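Local coordinates for rhusiopathiae surface protein B (Erysipelothrix rhusiopathiae, PDB 3V10) that probably binds collagen, as a cell-wall-linked surface adhesin of which this chain is the collagen-binding region, at residues Phe45-Phe50 with Phe101-Leu106; Asn58-Leu63 with Ile151-Thr156; Arg64-Met69 with Lys118-Asn123. All coordinates share one frame; numbering follows the deposited sequence.

Overall arrangement
The three contacts belong to the N-terminal, immunoglobulin-like part of the chain. Contacts 2 and 3 share strand 61-65 and have centres about 14 Å apart. They touch directly: N123 OD1 lies 3.0 Å from Q153 NE2, probably as a hydrogen bond, and I151 packs on Y121. Contact 1 lies farther off, in loops, with its centre about 27 Å from that of contact 3, about 38 Å from that of contact 2 and about 31 Å from the centre of the chain. Strand 112-123, used by contact 3, also pairs with the C-terminal strand 311-315, consistent with the latch of the Collagen Hug model.

Contact 1 of 3, residues Phe45-Phe50 with Phe101-Leu106; sequences FKPGDF and FMEDVL
F45 and F101 meet ring on ring in an offset stack, centroids 4.3 Å apart and planes inclined by 16°. The overlap is close: F101 CZ sits over the centre of the F45 ring and comes within 3.4 Å of F45 CG. A chi1 of -67° puts F45 CG anti to the carbonyl carbon, over F101 CZ, while F45 CB makes a CH-pi contact over the face of the F101 ring. Flat aromatics suit this buried place because they cover one another without polar atoms. V105 CG2 completes the apolar patch, 3.9 Å from F45 CB.

Beside the rings, G48 N donates to F101 O at 2.9 Å and F101 N to D49 O at 3.0 Å. K46-D49 is a type II turn; its third position needs a positive phi, which glycine, without a CB, adopts readily. D49 OD2 takes the N-H of K46 (2.8 Å) from above the carboxylate plane.

The solvent side mixes aliphatic and charged groups. P47 rests on E103 and L106, and contact is mostly light, apart from one tight touch, P47 CD to L106 CD2 at 3.5 Å. The exposed K46 chain only brushes L106.

The contact joins the loop before strand 50-54 to the 3-10 turn after strand 96-101. V105 leans on L87 of strand 85-93, and Y4 meets the F45 ring edge-to-face.

Contact 2 of 3, residues Asn58-Leu63 with Ile151-Thr156; sequences NDEVSL and ISQPGT
Q153 reaches from the central strand of a small three-stranded sheet to E60, just before strand 61-65, and V61, its first residue. Its CB points toward segment 58-63, and CG, anti to the carbonyl carbon (chi1 -70°), begins an extended chain that passes obliquely by V61. CG lies 4.1 Å from V61 CG2, and CD 3.8 Å from the same methyl. At the tip, NE2 donates to E60 OE1 at 3.0 Å, meeting it from above the carboxylate plane, with the amide and carboxylate planes 81° apart; it also gives a hydrogen bond to N123 OD1. OE1 accepts from a water at 2.9 Å, which is weakly bonded to N58 ND2. Glutamine suits this place, being long enough to reach from one strand to the other and carrying both donor and acceptor. E60 OE1 also forms a salt bridge with K131.

V61 CG1 meets I151 CD1 tip to tip at 3.6 Å, and the L63 side chain runs past I151 in the opposite direction, CD1 3.8 Å from I151 CD1. Branched aliphatic V61 and I151 suit this buried, nonpolar meeting of two sheets. N58 OD1 accepts from E60 N, an Asx turn, and from V61 N, completing an Asx motif; the two come from opposite faces.

The axes of segments 61-63 and 151-153 approach to 10.1 Å; A133 of strand 131-134 touches V61 and Q153, and Y121 of strand 112-123 touches L63 and I151.

Contact 3 of 3, residues Arg64-Met69 with Lys118-Asn123; sequences RSLRAM and KSVYDN
R64 and V120 form an antiparallel hydrogen-bonded pair, R64 N giving to V120 O and V120 N to R64 O, each at 2.9 Å. This ladder lies in the large sheet of the N-terminal part of the chain, a DEv-IgG domain, a variant of the immunoglobulin fold.

R64 and V120 lie side by side on one face of that sheet. V120 CG1 sits 3.8 Å above the plane of the R64 guanidinium, over its centre, and equally close to R64 CG, so a beta-branched valine suits both the strand and the arginine lying against it. R64 NH2 and D122 OD2 are placed as a salt bridge, but too close in the model, so the geometry is doubtful.

S65 OG accepts the N-H of R67 (3.0 Å), an ST turn that serine's short hydroxyl can close. L66 CD1 lies 3.5 Å from S119 C and 3.9 Å from V120 CB, an aliphatic end on the buried strand backbone. S119 itself turns its hydroxyl to I28 O of strand 28-35. One water bridges the two segments, accepting from L66 N and donating to K118 O at 2.7 Å.

Contact 1 of 3, residues Phe45-Phe50 with Phe101-Leu106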
# COMPACT_ATOMS: atom_id res chain seq x y z
N PHE A 45 3.83 26.05 21.84
CA PHE A 45 3.75 24.61 22.05
C PHE A 45 4.77 24.20 23.09
O PHE A 45 5.92 24.66 23.07
CB PHE A 45 3.98 23.87 20.73
CG PHE A 45 2.87 24.08 19.73
CD1 PHE A 45 1.55 23.80 20.07
CD2 PHE A 45 3.16 24.53 18.44
CE1 PHE A 45 0.52 23.98 19.13
CE2 PHE A 45 2.14 24.70 17.50
CZ PHE A 45 0.82 24.43 17.85
N LYS A 46 4.33 23.35 24.02
CA LYS A 46 5.16 22.87 25.11
C LYS A 46 5.33 21.36 25.01
O LYS A 46 4.44 20.66 24.52
CB LYS A 46 4.50 23.18 26.45
CG LYS A 46 4.07 24.63 26.64
CD LYS A 46 5.26 25.55 26.77
CE LYS A 46 4.81 26.96 27.09
NZ LYS A 46 5.95 27.88 27.35
N PRO A 47 6.46 20.83 25.50
CA PRO A 47 6.68 19.38 25.45
C PRO A 47 5.48 18.70 26.11
O PRO A 47 5.10 19.05 27.22
CB PRO A 47 7.96 19.20 26.26
CG PRO A 47 8.69 20.48 26.01
CD PRO A 47 7.61 21.52 26.12
N GLY A 48 4.89 17.73 25.42
CA GLY A 48 3.75 17.04 25.98
C GLY A 48 2.42 17.46 25.36
O GLY A 48 1.45 16.69 25.40
N ASP A 49 2.36 18.67 24.81
CA ASP A 49 1.12 19.11 24.17
C ASP A 49 0.92 18.15 23.01
O ASP A 49 1.88 17.58 22.50
CB ASP A 49 1.23 20.55 23.65
CG ASP A 49 1.30 21.58 24.77
OD1 ASP A 49 0.99 21.25 25.93
OD2 ASP A 49 1.66 22.74 24.47
N PHE A 50 -0.33 17.97 22.59
CA PHE A 50 -0.63 17.01 21.54
C PHE A 50 -1.95 17.27 20.82
O PHE A 50 -2.69 18.19 21.16
CB PHE A 50 -0.75 15.62 22.17
CG PHE A 50 -1.86 15.54 23.19
CD1 PHE A 50 -1.68 16.04 24.48
CD2 PHE A 50 -3.10 15.01 22.85
CE1 PHE A 50 -2.72 16.03 25.41
CE2 PHE A 50 -4.15 15.00 23.77
CZ PHE A 50 -3.96 15.51 25.05
N PHE A 101 4.36 16.78 21.09
CA PHE A 101 5.53 17.63 20.97
C PHE A 101 6.60 17.16 21.95
O PHE A 101 6.29 16.84 23.10
CB PHE A 101 5.14 19.08 21.29
CG PHE A 101 4.35 19.76 20.20
CD1 PHE A 101 4.99 20.27 19.08
CD2 PHE A 101 2.97 19.88 20.29
CE1 PHE A 101 4.27 20.89 18.06
CE2 PHE A 101 2.24 20.50 19.28
CZ PHE A 101 2.89 21.01 18.16
N MET A 102 7.84 17.11 21.50
CA MET A 102 8.95 16.67 22.35
C MET A 102 9.66 17.86 22.99
O MET A 102 9.39 19.01 22.66
CB MET A 102 9.94 15.84 21.53
CG MET A 102 9.40 14.49 21.06
SD MET A 102 9.06 13.30 22.40
CE MET A 102 7.33 13.52 22.64
N GLU A 103 10.57 17.56 23.92
CA GLU A 103 11.34 18.55 24.65
C GLU A 103 11.87 19.74 23.85
O GLU A 103 11.67 20.90 24.23
CB GLU A 103 12.52 17.87 25.35
CG GLU A 103 13.40 18.79 26.18
CD GLU A 103 12.68 19.35 27.38
OE1 GLU A 103 11.84 18.63 27.97
OE2 GLU A 103 12.97 20.51 27.76
N ASP A 104 12.55 19.46 22.74
CA ASP A 104 13.14 20.52 21.95
C ASP A 104 12.21 21.49 21.23
O ASP A 104 12.67 22.36 20.49
CB ASP A 104 14.13 19.93 20.95
CG ASP A 104 15.38 19.41 21.63
OD1 ASP A 104 16.13 20.22 22.21
OD2 ASP A 104 15.62 18.18 21.58
N VAL A 105 10.91 21.37 21.45
CA VAL A 105 9.99 22.30 20.81
C VAL A 105 10.20 23.65 21.49
O VAL A 105 9.83 24.70 20.96
CB VAL A 105 8.52 21.85 20.95
CG1 VAL A 105 8.08 21.95 22.39
CG2 VAL A 105 7.64 22.71 20.04
N LEU A 106 10.83 23.62 22.66
CA LEU A 106 11.10 24.83 23.43
C LEU A 106 12.22 25.67 22.83
O LEU A 106 12.56 26.73 23.36
CB LEU A 106 11.45 24.44 24.87
CG LEU A 106 10.36 23.72 25.66
CD1 LEU A 106 10.87 23.33 27.06
CD2 LEU A 106 9.15 24.63 25.76

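Contact 2 of 3, residues Asn58-Leu63 with Ile151-Thr156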
# COMPACT_ATOMS: atom_id res chain seq x y z
N ASN A 58 -17.26 3.01 9.50
CA ASN A 58 -18.67 2.76 9.77
C ASN A 58 -18.71 1.30 10.19
O ASN A 58 -17.69 0.76 10.60
CB ASN A 58 -19.59 3.07 8.57
CG ASN A 58 -19.26 2.27 7.33
OD1 ASN A 58 -18.83 1.13 7.39
ND2 ASN A 58 -19.51 2.88 6.17
N ASP A 59 -19.87 0.65 10.10
CA ASP A 59 -19.94 -0.74 10.54
C ASP A 59 -19.28 -1.78 9.63
O ASP A 59 -19.03 -2.90 10.06
CB ASP A 59 -21.41 -1.13 10.78
CG ASP A 59 -21.89 -0.71 12.16
OD1 ASP A 59 -21.68 0.46 12.54
OD2 ASP A 59 -22.48 -1.55 12.87
N GLU A 60 -18.99 -1.41 8.39
CA GLU A 60 -18.37 -2.35 7.45
C GLU A 60 -17.01 -1.91 6.93
O GLU A 60 -16.19 -2.75 6.54
CB GLU A 60 -19.31 -2.59 6.26
CG GLU A 60 -20.70 -3.07 6.66
CD GLU A 60 -21.58 -3.36 5.46
OE1 GLU A 60 -21.51 -2.61 4.46
OE2 GLU A 60 -22.36 -4.33 5.52
N VAL A 61 -16.76 -0.61 6.91
CA VAL A 61 -15.50 -0.08 6.41
C VAL A 61 -14.77 0.78 7.44
O VAL A 61 -15.34 1.73 7.99
CB VAL A 61 -15.73 0.78 5.13
CG1 VAL A 61 -14.40 1.28 4.58
CG2 VAL A 61 -16.46 -0.04 4.10
N SER A 62 -13.52 0.45 7.72
CA SER A 62 -12.71 1.20 8.67
C SER A 62 -11.35 1.52 8.07
O SER A 62 -10.72 0.66 7.45
CB SER A 62 -12.52 0.40 9.97
OG SER A 62 -13.73 0.32 10.71
N LEU A 63 -10.91 2.76 8.24
CA LEU A 63 -9.60 3.16 7.75
C LEU A 63 -8.67 3.08 8.94
O LEU A 63 -9.06 3.41 10.06
CB LEU A 63 -9.63 4.60 7.21
CG LEU A 63 -10.01 4.73 5.74
CD1 LEU A 63 -11.44 4.27 5.54
CD2 LEU A 63 -9.85 6.19 5.31
N ILE A 151 -16.00 5.06 -0.89
CA ILE A 151 -15.33 3.78 -1.07
C ILE A 151 -16.26 2.75 -1.67
O ILE A 151 -17.37 2.52 -1.18
CB ILE A 151 -14.80 3.23 0.28
CG1 ILE A 151 -13.73 4.17 0.84
CG2 ILE A 151 -14.25 1.82 0.09
CD1 ILE A 151 -13.28 3.80 2.24
N SER A 152 -15.81 2.11 -2.74
CA SER A 152 -16.60 1.09 -3.40
C SER A 152 -16.56 -0.23 -2.66
O SER A 152 -15.49 -0.74 -2.32
CB SER A 152 -16.10 0.88 -4.83
OG SER A 152 -16.71 -0.27 -5.39
N GLN A 153 -17.74 -0.79 -2.42
CA GLN A 153 -17.87 -2.08 -1.76
C GLN A 153 -18.46 -2.99 -2.83
O GLN A 153 -19.67 -3.10 -2.96
CB GLN A 153 -18.81 -1.99 -0.57
CG GLN A 153 -18.26 -1.20 0.59
CD GLN A 153 -19.28 -1.05 1.70
OE1 GLN A 153 -20.19 -0.22 1.61
NE2 GLN A 153 -19.14 -1.85 2.75
N PRO A 154 -17.59 -3.64 -3.61
CA PRO A 154 -18.04 -4.54 -4.68
C PRO A 154 -18.90 -5.70 -4.21
O PRO A 154 -18.65 -6.30 -3.16
CB PRO A 154 -16.72 -5.01 -5.30
CG PRO A 154 -15.80 -5.04 -4.12
CD PRO A 154 -16.13 -3.73 -3.44
N GLY A 155 -19.92 -6.02 -4.99
CA GLY A 155 -20.80 -7.12 -4.64
C GLY A 155 -20.12 -8.42 -5.02
O GLY A 155 -19.14 -8.41 -5.77
N THR A 156 -20.62 -9.52 -4.49
CA THR A 156 -20.07 -10.84 -4.78
C THR A 156 -21.07 -11.62 -5.63
O THR A 156 -22.16 -11.95 -5.16
CB THR A 156 -19.79 -11.62 -3.48
OG1 THR A 156 -18.86 -10.89 -2.67
CG2 THR A 156 -19.23 -13.00 -3.80
O HOH W 1 -21.06 1.07 4.07

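Contact 3 of 3, residues Arg64-Met69 with Lys118-Asn123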
# COMPACT_ATOMS: atom_id res chain seq x y z
N ARG A 64 -7.44 2.63 8.70
CA ARG A 64 -6.47 2.50 9.78
C ARG A 64 -5.05 2.71 9.26
O ARG A 64 -4.81 2.69 8.05
CB ARG A 64 -6.58 1.11 10.43
CG ARG A 64 -6.13 -0.04 9.54
CD ARG A 64 -6.04 -1.34 10.34
NE ARG A 64 -5.32 -2.39 9.63
CZ ARG A 64 -5.74 -2.95 8.50
NH1 ARG A 64 -5.03 -3.89 7.92
NH2 ARG A 64 -6.89 -2.57 7.96
N SER A 65 -4.12 2.93 10.18
CA SER A 65 -2.73 3.12 9.80
C SER A 65 -2.20 1.77 9.29
O SER A 65 -2.75 0.72 9.62
CB SER A 65 -1.91 3.58 11.02
OG SER A 65 -0.52 3.43 10.80
N LEU A 66 -1.15 1.80 8.48
CA LEU A 66 -0.56 0.56 7.97
C LEU A 66 0.36 -0.05 9.03
O LEU A 66 0.76 -1.21 8.92
CB LEU A 66 0.29 0.83 6.72
CG LEU A 66 -0.37 1.01 5.36
CD1 LEU A 66 -1.38 2.15 5.40
CD2 LEU A 66 0.72 1.29 4.33
N ARG A 67 0.68 0.75 10.04
CA ARG A 67 1.58 0.32 11.11
C ARG A 67 0.90 -0.50 12.21
O ARG A 67 -0.32 -0.46 12.38
CB ARG A 67 2.24 1.55 11.74
CG ARG A 67 2.89 2.53 10.76
CD ARG A 67 3.98 1.87 9.94
NE ARG A 67 5.01 1.25 10.77
CZ ARG A 67 5.96 1.93 11.41
NH1 ARG A 67 6.03 3.24 11.32
NH2 ARG A 67 6.85 1.27 12.16
N ALA A 68 1.71 -1.26 12.94
CA ALA A 68 1.20 -2.05 14.06
C ALA A 68 0.77 -1.07 15.15
O ALA A 68 1.31 0.03 15.23
CB ALA A 68 2.29 -2.98 14.59
N MET A 69 -0.18 -1.47 15.99
CA MET A 69 -0.64 -0.60 17.07
C MET A 69 0.56 -0.28 17.97
O MET A 69 1.38 -1.15 18.27
CB MET A 69 -1.75 -1.30 17.88
CG MET A 69 -2.31 -0.50 19.09
SD MET A 69 -3.81 -1.25 19.86
CE MET A 69 -3.09 -2.52 20.90
N LYS A 118 -0.69 7.94 5.80
CA LYS A 118 -1.10 6.91 4.86
C LYS A 118 -2.04 5.96 5.59
O LYS A 118 -1.79 5.60 6.74
CB LYS A 118 0.12 6.15 4.35
CG LYS A 118 1.16 7.04 3.71
CD LYS A 118 0.54 7.88 2.60
CE LYS A 118 1.53 8.85 1.99
NZ LYS A 118 2.60 8.14 1.24
N SER A 119 -3.13 5.57 4.93
CA SER A 119 -4.08 4.66 5.56
C SER A 119 -4.52 3.55 4.62
O SER A 119 -4.38 3.64 3.40
CB SER A 119 -5.31 5.44 6.04
OG SER A 119 -6.08 5.91 4.95
N VAL A 120 -5.05 2.48 5.21
CA VAL A 120 -5.55 1.34 4.46
C VAL A 120 -6.94 1.05 5.00
O VAL A 120 -7.23 1.32 6.17
CB VAL A 120 -4.64 0.09 4.67
CG1 VAL A 120 -4.47 -0.20 6.15
CG2 VAL A 120 -5.23 -1.11 3.96
N TYR A 121 -7.83 0.54 4.15
CA TYR A 121 -9.17 0.23 4.63
C TYR A 121 -9.55 -1.23 4.49
O TYR A 121 -9.09 -1.92 3.58
CB TYR A 121 -10.23 1.10 3.92
CG TYR A 121 -10.47 0.78 2.46
CD1 TYR A 121 -9.80 1.46 1.46
CD2 TYR A 121 -11.41 -0.19 2.08
CE1 TYR A 121 -10.05 1.21 0.11
CE2 TYR A 121 -11.67 -0.45 0.74
CZ TYR A 121 -10.99 0.25 -0.24
OH TYR A 121 -11.26 0.04 -1.57
N ASP A 122 -10.36 -1.68 5.43
CA ASP A 122 -10.88 -3.04 5.44
C ASP A 122 -12.35 -2.87 5.08
O ASP A 122 -12.95 -1.85 5.39
CB ASP A 122 -10.77 -3.67 6.83
CG ASP A 122 -9.33 -3.94 7.24
OD1 ASP A 122 -8.57 -4.49 6.41
OD2 ASP A 122 -8.98 -3.62 8.40
N ASN A 123 -12.91 -3.87 4.42
CA ASN A 123 -14.32 -3.83 4.03
C ASN A 123 -14.91 -5.21 4.28
O ASN A 123 -14.54 -6.17 3.63
CB ASN A 123 -14.43 -3.43 2.56
CG ASN A 123 -15.76 -3.83 1.93
OD1 ASN A 123 -16.82 -3.72 2.55
ND2 ASN A 123 -15.70 -4.27 0.68
O HOH W 2 0.15 4.68 8.43